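Local coordinates for protein succinate-semialdehyde dehydrogenase (Synechococcus sp., PDB 4ITA) that probably oxidises succinic semialdehyde to succinate with NADP+ as the electron acceptor, as a Rossmann-fold member of the aldehyde dehydrogenase family, at residues A[25-30]-A[192-197]; A[66-71]-A[80-85]; A[245-250]-A[392-397]; A[287-292]-A[329-334]. One frame throughout, in Å; residues are numbered along the deposited sequence.

Interaction 1 of 4, residues A[25-30]-A[192-197]; sequences AEIDAK and VEQVIK. With EDO (1,2-ethanediol), chain N.
Ile27 and Gln194 meet between two helical turns whose axes approach to 10.6 Å and run at 34° to each other. The tight part is apolar: CG2 of Ile27 rests on CG2 of Val195 at 3.9 Å, two branched side chains crossing at about a right angle. Branched aliphatics suit this buried place, where Val195 also leans on Leu127 and Val154 of the strands beneath. Gln194 has CG anti to its own N (chi1 176°) and an extended chain, which carries the amide across to Ile27. There Gln194 OE1 lies 3.7 Å from Ile27 CD1, while NE2 approaches Ile27 CG2 to 3.8 Å. The outer side is looser and wet. One water bridges the helices, donating to Asp28 OD1 at 2.8 Å and accepting from Gln194 NE2 at 3.1 Å; Asp28 also forms a salt bridge with Arg200. An ethanediol, probably from the crystallisation liquor, donates weakly from O1 to Gln194 OE1. A leucine in place of Gln194 would probably leave the bridging water and the carbonyl O of Pro24 without their amide donor. The glutamine thus joins two chemistries, its amide lying against Ile27 while NE2 ties helix 192-197 to the start of helix 24-41.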
loop_
_atom_site.group_PDB
_atom_site.type_symbol
_atom_site.label_atom_id
_atom_site.label_comp_id
_atom_site.label_asym_id
_atom_site.label_seq_id
_atom_site.Cartn_x
_atom_site.Cartn_y
_atom_site.Cartn_z
ATOM N N ALA A 25 23.089 -12.212 -14.601
ATOM C CA ALA A 25 23.360 -11.354 -15.751
ATOM C C ALA A 25 22.178 -11.332 -16.727
ATOM O O ALA A 25 21.829 -10.280 -17.282
ATOM C CB ALA A 25 24.635 -11.799 -16.460
ATOM N N GLU A 26 21.557 -12.492 -16.936
ATOM C CA GLU A 26 20.391 -12.574 -17.811
ATOM C C GLU A 26 19.192 -11.830 -17.221
ATOM O O GLU A 26 18.441 -11.175 -17.955
ATOM C CB GLU A 26 20.052 -14.037 -18.106
ATOM C CG GLU A 26 21.112 -14.688 -18.987
ATOM C CD GLU A 26 20.928 -16.176 -19.189
ATOM O OE1 GLU A 26 20.438 -16.874 -18.277
ATOM O OE2 GLU A 26 21.297 -16.660 -20.279
ATOM N N ILE A 27 19.017 -11.918 -15.903
ATOM C CA ILE A 27 17.966 -11.161 -15.229
ATOM C C ILE A 27 18.207 -9.664 -15.416
ATOM O O ILE A 27 17.287 -8.915 -15.766
ATOM C CB ILE A 27 17.898 -11.504 -13.730
ATOM C CG1 ILE A 27 17.425 -12.943 -13.539
ATOM C CG2 ILE A 27 16.973 -10.541 -12.987
ATOM C CD1 ILE A 27 17.600 -13.449 -12.124
ATOM N N ASP A 28 19.446 -9.236 -15.212
ATOM C CA ASP A 28 19.817 -7.841 -15.398
ATOM C C ASP A 28 19.495 -7.348 -16.807
ATOM O O ASP A 28 18.972 -6.246 -16.976
ATOM C CB ASP A 28 21.305 -7.647 -15.096
ATOM C CG ASP A 28 21.715 -6.199 -15.148
ATOM O OD1 ASP A 28 21.444 -5.482 -14.165
ATOM O OD2 ASP A 28 22.299 -5.782 -16.173
ATOM N N ALA A 29 19.789 -8.172 -17.810
ATOM C CA ALA A 29 19.514 -7.802 -19.193
ATOM C C ALA A 29 18.021 -7.634 -19.421
ATOM O O ALA A 29 17.600 -6.720 -20.136
ATOM C CB ALA A 29 20.081 -8.843 -20.137
ATOM N N LYS A 30 17.221 -8.519 -18.836
ATOM C CA LYS A 30 15.772 -8.391 -18.965
ATOM C C LYS A 30 15.246 -7.127 -18.297
ATOM O O LYS A 30 14.340 -6.488 -18.820
ATOM C CB LYS A 30 15.066 -9.650 -18.464
ATOM C CG LYS A 30 15.355 -10.849 -19.372
ATOM C CD LYS A 30 14.295 -11.917 -19.285
ATOM C CE LYS A 30 14.638 -13.104 -20.171
ATOM N NZ LYS A 30 13.901 -13.080 -21.471
ATOM N N VAL A 192 14.683 -13.817 -6.595
ATOM C CA VAL A 192 13.751 -12.691 -6.547
ATOM C C VAL A 192 14.365 -11.456 -5.872
ATOM O O VAL A 192 14.091 -10.318 -6.261
ATOM C CB VAL A 192 12.446 -13.117 -5.855
ATOM C CG1 VAL A 192 11.534 -11.921 -5.615
ATOM C CG2 VAL A 192 11.737 -14.155 -6.705
ATOM N N GLU A 193 15.213 -11.682 -4.868
ATOM C CA GLU A 193 15.836 -10.569 -4.160
ATOM C C GLU A 193 16.574 -9.614 -5.113
ATOM O O GLU A 193 16.469 -8.390 -4.978
ATOM C CB GLU A 193 16.763 -11.093 -3.051
ATOM C CG GLU A 193 17.549 -10.008 -2.319
ATOM C CD GLU A 193 18.258 -10.517 -1.073
ATOM O OE1 GLU A 193 17.976 -11.645 -0.628
ATOM O OE2 GLU A 193 19.082 -9.761 -0.538
ATOM N N GLN A 194 17.315 -10.163 -6.076
ATOM C CA GLN A 194 17.989 -9.319 -7.064
ATOM C C GLN A 194 17.002 -8.398 -7.775
ATOM O O GLN A 194 17.274 -7.217 -7.993
ATOM C CB GLN A 194 18.703 -10.173 -8.113
ATOM C CG GLN A 194 19.339 -9.343 -9.224
ATOM C CD GLN A 194 19.892 -10.180 -10.353
ATOM O OE1 GLN A 194 19.977 -11.401 -10.251
ATOM N NE2 GLN A 194 20.255 -9.525 -11.449
ATOM N N VAL A 195 15.844 -8.943 -8.130
ATOM C CA VAL A 195 14.840 -8.166 -8.844
ATOM C C VAL A 195 14.293 -7.035 -7.963
ATOM O O VAL A 195 14.248 -5.878 -8.380
ATOM C CB VAL A 195 13.720 -9.060 -9.372
ATOM C CG1 VAL A 195 12.754 -8.237 -10.211
ATOM C CG2 VAL A 195 14.303 -10.179 -10.225
ATOM N N ILE A 196 13.903 -7.363 -6.736
ATOM C CA ILE A 196 13.384 -6.346 -5.816
ATOM C C ILE A 196 14.399 -5.234 -5.542
ATOM O O ILE A 196 14.030 -4.059 -5.406
ATOM C CB ILE A 196 12.958 -6.981 -4.471
ATOM C CG1 ILE A 196 11.818 -7.975 -4.684
ATOM C CG2 ILE A 196 12.569 -5.902 -3.448
ATOM C CD1 ILE A 196 11.543 -8.848 -3.483
ATOM N N LYS A 197 15.677 -5.604 -5.466
ATOM C CA LYS A 197 16.727 -4.635 -5.157
ATOM C C LYS A 197 17.191 -3.831 -6.365
ATOM O O LYS A 197 17.954 -2.871 -6.214
ATOM C CB LYS A 197 17.936 -5.329 -4.515
ATOM C CG LYS A 197 17.694 -5.710 -3.067
ATOM C CD LYS A 197 18.918 -6.347 -2.439
ATOM C CE LYS A 197 18.759 -6.440 -0.934
ATOM N NZ LYS A 197 19.916 -7.140 -0.311
HETATM C C1 EDO N . 22.252 -12.508 -7.401
HETATM O O1 EDO N . 22.272 -11.206 -7.985
HETATM C C2 EDO N . 22.221 -12.355 -5.885
HETATM O O2 EDO N . 21.014 -11.711 -5.439
HETATM O O HOH W 1 20.010 -6.507 -11.927
#

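Interaction 2 of 4, residues A[66-71]-A[80-85]; sequences KFAEIM and QSAIAE
Ala68 and Ala82 bring two helices close together: their CB atoms are 3.5 Å apart, and the local axes approach to 8.1 Å at a crossing angle of 121°. Alanine suits both places: Ala68 CB already lies close to Ile83 N, and Ala82 CB to Ala68 O, so a larger side chain would probably crowd the opposite backbone. The methyl of Ala68 also lies against Ile83, whose CG1 reaches it at 3.6 Å although the CB of that residue points away from the contact.

Met71 continues the interface further along the first helix. Met71 CB packs on CB of Ala82 at 4.0 Å. CG, anti to the carbonyl carbon (chi1 -62°), carries the chain on to Met71 SD, which lies beside the carboxylate of Glu85, 3.6 Å from OE1. A bend at chi3 (-125°) then turns Met71 CE back to within 3.4 Å of the carbonyl O of Ala82. A flexible, unbranched thioether can follow this path between a neighbouring methyl and a buried acid. The extended chain of Glu85 spends its polarity on other partners: OE1 forms a salt bridge with Lys77, and OE2 accepts from the backbone N of both Phe136 and Trp137.

The contact therefore forms the packed junction of two successive helices, 64-75 and 79-103, joined by a short link. Met71 also touches Cys164 of helix 162-175, and Glu85 ties the second helix to the loop leading into helix 137-149.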
loop_
_atom_site.group_PDB
_atom_site.type_symbol
_atom_site.label_atom_id
_atom_site.label_comp_id
_atom_site.label_asym_id
_atom_site.label_seq_id
_atom_site.Cartn_x
_atom_site.Cartn_y
_atom_site.Cartn_z
ATOM N N LYS A 66 -6.523 -25.596 -25.610
ATOM C CA LYS A 66 -5.085 -25.794 -25.667
ATOM C C LYS A 66 -4.383 -25.224 -24.435
ATOM O O LYS A 66 -3.531 -25.878 -23.829
ATOM C CB LYS A 66 -4.504 -25.164 -26.941
ATOM C CG LYS A 66 -2.977 -25.148 -26.975
ATOM C CD LYS A 66 -2.435 -24.719 -28.338
ATOM C CE LYS A 66 -2.186 -23.217 -28.412
ATOM N NZ LYS A 66 -1.495 -22.834 -29.681
ATOM N N PHE A 67 -4.742 -24.003 -24.054
ATOM C CA PHE A 67 -4.138 -23.410 -22.873
ATOM C C PHE A 67 -4.520 -24.207 -21.634
ATOM O O PHE A 67 -3.694 -24.429 -20.753
ATOM C CB PHE A 67 -4.534 -21.943 -22.725
ATOM C CG PHE A 67 -4.038 -21.077 -23.845
ATOM C CD1 PHE A 67 -2.721 -21.168 -24.278
ATOM C CD2 PHE A 67 -4.898 -20.195 -24.485
ATOM C CE1 PHE A 67 -2.261 -20.376 -25.324
ATOM C CE2 PHE A 67 -4.452 -19.405 -25.531
ATOM C CZ PHE A 67 -3.132 -19.497 -25.954
ATOM N N ALA A 68 -5.771 -24.649 -21.584
ATOM C CA ALA A 68 -6.234 -25.456 -20.462
ATOM C C ALA A 68 -5.429 -26.745 -20.328
ATOM O O ALA A 68 -5.126 -27.181 -19.217
ATOM C CB ALA A 68 -7.715 -25.760 -20.613
ATOM N N GLU A 69 -5.067 -27.352 -21.454
ATOM C CA GLU A 69 -4.295 -28.591 -21.416
ATOM C C GLU A 69 -2.930 -28.362 -20.789
ATOM O O GLU A 69 -2.400 -29.227 -20.081
ATOM C CB GLU A 69 -4.140 -29.188 -22.818
ATOM C CG GLU A 69 -3.468 -30.552 -22.827
ATOM C CD GLU A 69 -3.453 -31.193 -24.202
ATOM O OE1 GLU A 69 -3.619 -30.465 -25.203
ATOM O OE2 GLU A 69 -3.275 -32.426 -24.276
ATOM N N ILE A 70 -2.349 -27.189 -21.032
ATOM C CA ILE A 70 -1.055 -26.874 -20.433
ATOM C C ILE A 70 -1.206 -26.808 -18.916
ATOM O O ILE A 70 -0.399 -27.393 -18.187
ATOM C CB ILE A 70 -0.471 -25.543 -20.950
ATOM C CG1 ILE A 70 -0.337 -25.557 -22.476
ATOM C CG2 ILE A 70 0.884 -25.276 -20.309
ATOM C CD1 ILE A 70 0.067 -24.206 -23.045
ATOM N N MET A 71 -2.242 -26.106 -18.451
ATOM C CA MET A 71 -2.510 -25.975 -17.013
ATOM C C MET A 71 -2.695 -27.340 -16.361
ATOM O O MET A 71 -2.071 -27.650 -15.344
ATOM C CB MET A 71 -3.752 -25.110 -16.750
ATOM C CG MET A 71 -3.666 -23.654 -17.237
ATOM S SD MET A 71 -5.099 -22.629 -16.768
ATOM C CE MET A 71 -5.625 -22.014 -18.381
ATOM N N GLN A 80 -11.636 -29.089 -17.634
ATOM C CA GLN A 80 -12.830 -28.261 -17.712
ATOM C C GLN A 80 -12.712 -26.990 -16.874
ATOM O O GLN A 80 -13.109 -25.913 -17.320
ATOM C CB GLN A 80 -14.080 -29.062 -17.337
ATOM C CG GLN A 80 -14.409 -30.172 -18.334
ATOM C CD GLN A 80 -14.570 -29.668 -19.766
ATOM O OE1 GLN A 80 -13.952 -30.192 -20.694
ATOM N NE2 GLN A 80 -15.408 -28.658 -19.949
ATOM N N SER A 81 -12.168 -27.101 -15.666
ATOM C CA SER A 81 -11.982 -25.908 -14.837
ATOM C C SER A 81 -10.869 -25.017 -15.399
ATOM O O SER A 81 -10.908 -23.799 -15.230
ATOM C CB SER A 81 -11.727 -26.253 -13.363
ATOM O OG SER A 81 -10.506 -26.934 -13.171
ATOM N N ALA A 82 -9.893 -25.618 -16.076
ATOM C CA ALA A 82 -8.833 -24.845 -16.728
ATOM C C ALA A 82 -9.361 -24.073 -17.941
ATOM O O ALA A 82 -8.901 -22.965 -18.224
ATOM C CB ALA A 82 -7.650 -25.736 -17.104
ATOM N N ILE A 83 -10.341 -24.640 -18.641
ATOM C CA ILE A 83 -11.020 -23.921 -19.707
ATOM C C ILE A 83 -11.705 -22.696 -19.111
ATOM O O ILE A 83 -11.564 -21.588 -19.625
ATOM C CB ILE A 83 -12.033 -24.829 -20.453
ATOM C CG1 ILE A 83 -11.288 -25.814 -21.356
ATOM C CG2 ILE A 83 -13.010 -23.995 -21.276
ATOM C CD1 ILE A 83 -12.165 -26.918 -21.922
ATOM N N ALA A 84 -12.417 -22.881 -18.001
ATOM C CA ALA A 84 -13.052 -21.754 -17.331
ATOM C C ALA A 84 -12.019 -20.714 -16.899
ATOM O O ALA A 84 -12.269 -19.507 -16.979
ATOM C CB ALA A 84 -13.892 -22.225 -16.134
ATOM N N GLU A 85 -10.850 -21.172 -16.453
ATOM C CA GLU A 85 -9.805 -20.244 -16.031
ATOM C C GLU A 85 -9.292 -19.399 -17.206
ATOM O O GLU A 85 -9.054 -18.192 -17.063
ATOM C CB GLU A 85 -8.654 -20.975 -15.333
ATOM C CG GLU A 85 -7.586 -20.000 -14.887
ATOM C CD GLU A 85 -6.464 -20.612 -14.085
ATOM O OE1 GLU A 85 -6.580 -21.761 -13.598
ATOM O OE2 GLU A 85 -5.445 -19.914 -13.928
#

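Interaction 3 of 4, residues A[245-250]-A[392-397]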
loop_
_atom_site.group_PDB
_atom_site.type_symbol
_atom_site.label_atom_id
_atom_site.label_comp_id
_atom_site.label_asym_id
_atom_site.label_seq_id
_atom_site.Cartn_x
_atom_site.Cartn_y
_atom_site.Cartn_z
ATOM N N LEU A 245 -30.920 -25.221 2.576
ATOM C CA LEU A 245 -29.922 -26.209 2.962
ATOM C C LEU A 245 -29.357 -26.959 1.767
ATOM O O LEU A 245 -28.145 -27.146 1.665
ATOM C CB LEU A 245 -30.505 -27.203 3.971
ATOM C CG LEU A 245 -29.907 -27.268 5.375
ATOM C CD1 LEU A 245 -29.569 -25.885 5.926
ATOM C CD2 LEU A 245 -30.860 -27.989 6.309
ATOM N N ASP A 246 -30.224 -27.393 0.859
ATOM C CA ASP A 246 -29.755 -28.151 -0.294
ATOM C C ASP A 246 -28.848 -27.311 -1.192
ATOM O O ASP A 246 -27.819 -27.801 -1.669
ATOM C CB ASP A 246 -30.920 -28.746 -1.093
ATOM C CG ASP A 246 -31.604 -29.892 -0.373
ATOM O OD1 ASP A 246 -31.051 -30.422 0.611
ATOM O OD2 ASP A 246 -32.708 -30.278 -0.810
ATOM N N GLU A 247 -29.206 -26.045 -1.407
ATOM C CA GLU A 247 -28.335 -25.148 -2.171
ATOM C C GLU A 247 -27.002 -24.944 -1.454
ATOM O O GLU A 247 -25.946 -24.982 -2.078
ATOM C CB GLU A 247 -28.992 -23.787 -2.451
ATOM C CG GLU A 247 -28.125 -22.896 -3.350
ATOM C CD GLU A 247 -28.675 -21.488 -3.564
ATOM O OE1 GLU A 247 -29.626 -21.096 -2.861
ATOM O OE2 GLU A 247 -28.137 -20.777 -4.440
ATOM N N ALA A 248 -27.056 -24.730 -0.144
ATOM C CA ALA A 248 -25.844 -24.532 0.645
ATOM C C ALA A 248 -24.900 -25.739 0.575
ATOM O O ALA A 248 -23.682 -25.570 0.496
ATOM C CB ALA A 248 -26.186 -24.182 2.094
ATOM N N VAL A 249 -25.450 -26.953 0.596
ATOM C CA VAL A 249 -24.635 -28.162 0.472
ATOM C C VAL A 249 -23.973 -28.278 -0.902
ATOM O O VAL A 249 -22.779 -28.581 -1.016
ATOM C CB VAL A 249 -25.470 -29.443 0.730
ATOM C CG1 VAL A 249 -24.674 -30.688 0.342
ATOM C CG2 VAL A 249 -25.900 -29.513 2.181
ATOM N N GLU A 250 -24.760 -28.048 -1.945
ATOM C CA GLU A 250 -24.261 -28.125 -3.312
ATOM C C GLU A 250 -23.158 -27.093 -3.535
ATOM O O GLU A 250 -22.068 -27.410 -4.020
ATOM C CB GLU A 250 -25.406 -27.892 -4.302
ATOM C CG GLU A 250 -26.407 -29.033 -4.394
ATOM C CD GLU A 250 -25.833 -30.255 -5.094
ATOM O OE1 GLU A 250 -24.840 -30.103 -5.841
ATOM O OE2 GLU A 250 -26.374 -31.365 -4.896
ATOM N N SER A 392 -18.339 -16.820 3.695
ATOM C CA SER A 392 -19.663 -17.067 3.133
ATOM C C SER A 392 -20.634 -17.413 4.256
ATOM O O SER A 392 -20.293 -18.195 5.148
ATOM C CB SER A 392 -19.571 -18.222 2.134
ATOM O OG SER A 392 -20.833 -18.574 1.596
ATOM N N ALA A 393 -21.832 -16.830 4.223
ATOM C CA ALA A 393 -22.848 -17.102 5.241
ATOM C C ALA A 393 -24.218 -17.273 4.608
ATOM O O ALA A 393 -24.577 -16.556 3.671
ATOM C CB ALA A 393 -22.870 -16.003 6.303
ATOM N N TRP A 394 -24.967 -18.240 5.132
ATOM C CA TRP A 394 -26.232 -18.672 4.548
ATOM C C TRP A 394 -27.357 -18.478 5.550
ATOM O O TRP A 394 -27.397 -19.124 6.594
ATOM C CB TRP A 394 -26.128 -20.124 4.077
ATOM C CG TRP A 394 -25.127 -20.241 2.978
ATOM C CD1 TRP A 394 -23.772 -20.100 3.086
ATOM C CD2 TRP A 394 -25.400 -20.464 1.593
ATOM N NE1 TRP A 394 -23.188 -20.225 1.852
ATOM C CE2 TRP A 394 -24.160 -20.456 0.919
ATOM C CE3 TRP A 394 -26.570 -20.680 0.859
ATOM C CZ2 TRP A 394 -24.060 -20.659 -0.462
ATOM C CZ3 TRP A 394 -26.469 -20.876 -0.509
ATOM C CH2 TRP A 394 -25.224 -20.868 -1.154
ATOM N N THR A 395 -28.245 -17.549 5.225
ATOM C CA THR A 395 -29.356 -17.189 6.088
ATOM C C THR A 395 -30.275 -16.289 5.296
ATOM O O THR A 395 -29.829 -15.536 4.430
ATOM C CB THR A 395 -28.890 -16.442 7.359
ATOM O OG1 THR A 395 -30.034 -15.881 8.016
ATOM C CG2 THR A 395 -27.911 -15.321 7.011
ATOM N N ASN A 396 -31.565 -16.370 5.594
ATOM C CA ASN A 396 -32.539 -15.508 4.953
ATOM C C ASN A 396 -33.209 -14.556 5.931
ATOM O O ASN A 396 -34.236 -13.949 5.621
ATOM C CB ASN A 396 -33.540 -16.342 4.167
ATOM C CG ASN A 396 -32.911 -16.940 2.935
ATOM O OD1 ASN A 396 -32.583 -16.220 1.994
ATOM N ND2 ASN A 396 -32.690 -18.248 2.948
ATOM N N ASP A 397 -32.603 -14.422 7.105
ATOM C CA ASP A 397 -33.018 -13.431 8.090
ATOM C C ASP A 397 -32.223 -12.152 7.848
ATOM O O ASP A 397 -31.001 -12.158 7.962
ATOM C CB ASP A 397 -32.754 -13.942 9.507
ATOM C CG ASP A 397 -33.212 -12.963 10.568
ATOM O OD1 ASP A 397 -34.431 -12.914 10.834
ATOM O OD2 ASP A 397 -32.369 -12.236 11.134
#
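The first turn of helix 245-257 lies against the end of strand 390-394, with the CA atoms of Ala248 and Trp394 7.1 Å apart. Ala248 is set over one face of the indole: its CA stands 3.9 Å from the centroid of the six-membered ring of Trp394, 13° off the normal, as a CH-pi contact, and its CB lies 3.7 Å from CE3, towards the rim. A small residue suits this place, since it lets the helix backbone approach the ring. Glu247 comes to the edge instead, its CD in the ring plane and 3.8 Å from Trp394 CZ3, with the carboxylate turned 79° to the indole. That carboxylate is also paired through OE2 with Lys456 of the second subunit. Trp394 NE1 donates to Ser392 OG at 2.9 Å, a bent bond (134°) tilted from the ring plane, which helps fix the indole's rotation. Replacing Trp394 with an alanine would probably open a gap beneath Ala248 and take away the ring edge against which Glu247 rests. The chemistry is thus divided by position: C-H groups of Ala248 meet the electron-rich face, whereas the acid lies at the edge, where the ring hydrogens are probably slightly positive.

Interaction 4 of 4, residues A[287-292]-A[329-334]; sequences KFASLK and ILLGGR
Leu331 holds CG anti to its backbone N (chi1 -177°), and with chi2 at 77° its two methyls spread towards the last turn of helix 274-289. Phe288 has chi1 of -84°, which swings its ring away from Leu331 while CB remains facing the contact. The aromatic group is therefore spent on other neighbours, and Leu331 meets mainly the root of this side chain. CD2 of Leu331 touches CB of Phe288 at 3.4 Å, a close methyl-to-methylene approach, and lies 3.7 Å from the backbone N of Ala289. The other branch, CD1 of Leu331, reaches the methyl CB of Ala289 more loosely at 4.1 Å. One forked leucine thus touches two consecutive residues of the helix. The small Ala289 suits the solvent-exposed margin of the contact, whereas Phe288 is buried and its side chain packs on Ile347, Pro345 and the Thr253 and Arg256 side chains of helix 245-257.

Leu331 also pairs through its backbone with Ile347 of strand 346-349, and just beyond it the chain leaves the strand through two glycines.

The contact is apolar helix-on-sheet packing. The end of helix 274-289 lies against strand 328-331, an outermost strand of the seven-stranded mixed sheet, in the alpha/beta domain that carries the catalytic machinery in aldehyde dehydrogenases.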
loop_
_atom_site.group_PDB
_atom_site.type_symbol
_atom_site.label_atom_id
_atom_site.label_comp_id
_atom_site.label_asym_id
_atom_site.label_seq_id
_atom_site.Cartn_x
_atom_site.Cartn_y
_atom_site.Cartn_z
ATOM N N LYS A 287 -22.443 -35.736 -0.592
ATOM C CA LYS A 287 -21.966 -35.053 -1.791
ATOM C C LYS A 287 -20.467 -35.294 -1.999
ATOM O O LYS A 287 -20.019 -35.592 -3.107
ATOM C CB LYS A 287 -22.285 -33.555 -1.722
ATOM C CG LYS A 287 -22.378 -32.877 -3.081
ATOM C CD LYS A 287 -23.595 -33.372 -3.859
ATOM C CE LYS A 287 -23.520 -32.980 -5.329
ATOM N NZ LYS A 287 -24.552 -33.682 -6.153
ATOM N N PHE A 288 -19.686 -35.192 -0.927
ATOM C CA PHE A 288 -18.246 -35.429 -1.030
ATOM C C PHE A 288 -17.977 -36.875 -1.446
ATOM O O PHE A 288 -17.064 -37.140 -2.237
ATOM C CB PHE A 288 -17.543 -35.173 0.305
ATOM C CG PHE A 288 -17.190 -33.726 0.584
ATOM C CD1 PHE A 288 -18.085 -32.697 0.337
ATOM C CD2 PHE A 288 -15.968 -33.417 1.170
ATOM C CE1 PHE A 288 -17.750 -31.374 0.639
ATOM C CE2 PHE A 288 -15.632 -32.100 1.473
ATOM C CZ PHE A 288 -16.527 -31.083 1.209
ATOM N N ALA A 289 -18.770 -37.804 -0.907
ATOM C CA ALA A 289 -18.523 -39.231 -1.093
ATOM C C ALA A 289 -18.622 -39.674 -2.548
ATOM O O ALA A 289 -17.980 -40.643 -2.949
ATOM C CB ALA A 289 -19.470 -40.051 -0.220
ATOM N N SER A 290 -19.416 -38.962 -3.338
ATOM C CA SER A 290 -19.653 -39.361 -4.719
ATOM C C SER A 290 -18.963 -38.488 -5.775
ATOM O O SER A 290 -19.245 -38.605 -6.967
ATOM C CB SER A 290 -21.154 -39.514 -4.973
ATOM O OG SER A 290 -21.644 -40.653 -4.281
ATOM N N LEU A 291 -18.044 -37.629 -5.342
ATOM C CA LEU A 291 -17.220 -36.891 -6.294
ATOM C C LEU A 291 -16.335 -37.860 -7.078
ATOM O O LEU A 291 -15.835 -38.835 -6.528
ATOM C CB LEU A 291 -16.364 -35.850 -5.570
ATOM C CG LEU A 291 -17.159 -34.716 -4.923
ATOM C CD1 LEU A 291 -16.249 -33.838 -4.074
ATOM C CD2 LEU A 291 -17.871 -33.881 -5.977
ATOM N N LYS A 292 -16.152 -37.594 -8.368
ATOM C CA LYS A 292 -15.345 -38.474 -9.209
ATOM C C LYS A 292 -13.877 -38.074 -9.165
ATOM O O LYS A 292 -13.519 -36.948 -9.525
ATOM C CB LYS A 292 -15.851 -38.466 -10.650
ATOM C CG LYS A 292 -15.234 -39.565 -11.504
ATOM C CD LYS A 292 -15.932 -39.691 -12.841
ATOM C CE LYS A 292 -15.878 -41.122 -13.363
ATOM N NZ LYS A 292 -16.631 -41.285 -14.641
ATOM N N ILE A 329 -12.515 -38.687 11.484
ATOM C CA ILE A 329 -12.629 -38.707 10.034
ATOM C C ILE A 329 -14.006 -39.230 9.657
ATOM O O ILE A 329 -14.349 -40.381 9.947
ATOM C CB ILE A 329 -11.582 -39.633 9.389
ATOM C CG1 ILE A 329 -10.162 -39.182 9.730
ATOM C CG2 ILE A 329 -11.779 -39.684 7.873
ATOM C CD1 ILE A 329 -9.080 -40.145 9.250
ATOM N N LEU A 330 -14.802 -38.393 9.010
ATOM C CA LEU A 330 -16.112 -38.813 8.537
ATOM C C LEU A 330 -15.982 -39.441 7.151
ATOM O O LEU A 330 -16.760 -40.322 6.775
ATOM C CB LEU A 330 -17.058 -37.608 8.511
ATOM C CG LEU A 330 -18.541 -37.828 8.213
ATOM C CD1 LEU A 330 -19.183 -38.727 9.263
ATOM C CD2 LEU A 330 -19.261 -36.495 8.146
ATOM N N LEU A 331 -14.973 -38.998 6.407
ATOM C CA LEU A 331 -14.753 -39.428 5.037
ATOM C C LEU A 331 -13.306 -39.151 4.642
ATOM O O LEU A 331 -12.768 -38.107 5.001
ATOM C CB LEU A 331 -15.682 -38.647 4.105
ATOM C CG LEU A 331 -15.612 -39.061 2.636
ATOM C CD1 LEU A 331 -16.368 -40.369 2.419
ATOM C CD2 LEU A 331 -16.168 -37.988 1.743
ATOM N N GLY A 332 -12.679 -40.068 3.905
ATOM C CA GLY A 332 -11.348 -39.844 3.355
ATOM C C GLY A 332 -10.233 -39.941 4.378
ATOM O O GLY A 332 -10.194 -40.874 5.184
ATOM N N GLY A 333 -9.294 -39.001 4.330
ATOM C CA GLY A 333 -8.300 -38.899 5.385
ATOM C C GLY A 333 -6.980 -39.623 5.189
ATOM O O GLY A 333 -6.164 -39.682 6.106
ATOM N N ARG A 334 -6.757 -40.168 3.998
ATOM C CA ARG A 334 -5.459 -40.755 3.672
ATOM C C ARG A 334 -5.229 -40.701 2.173
ATOM O O ARG A 334 -6.186 -40.725 1.405
ATOM C CB ARG A 334 -5.328 -42.191 4.211
ATOM C CG ARG A 334 -6.495 -43.119 3.922
ATOM C CD ARG A 334 -6.359 -44.412 4.726
ATOM N NE ARG A 334 -6.124 -44.145 6.144
ATOM C CZ ARG A 334 -7.084 -43.918 7.037
ATOM N NH1 ARG A 334 -8.358 -43.927 6.666
ATOM N NH2 ARG A 334 -6.771 -43.678 8.304
#

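In the fold
Interactions 3 and 4 belong together: their centres are 21 Å apart, both reach the seven-stranded sheet, and a long, weak ion pair from Glu250 OE2 to Lys287 NZ at 3.2 Å joins helices 245-257 and 274-289. Along the chain, interaction 4 is nested within the loop closed by interaction 3. Interaction 2 is likewise nested within interaction 1, but their centres lie 31 Å apart. Both lie near the cofactor: Val192 in interaction 1 touches NADPH, while the side chains of Val195 and Glu85 are each about 9 Å from it. Interaction 3 lies across the chain's centre from interaction 1, their centres 48 Å apart.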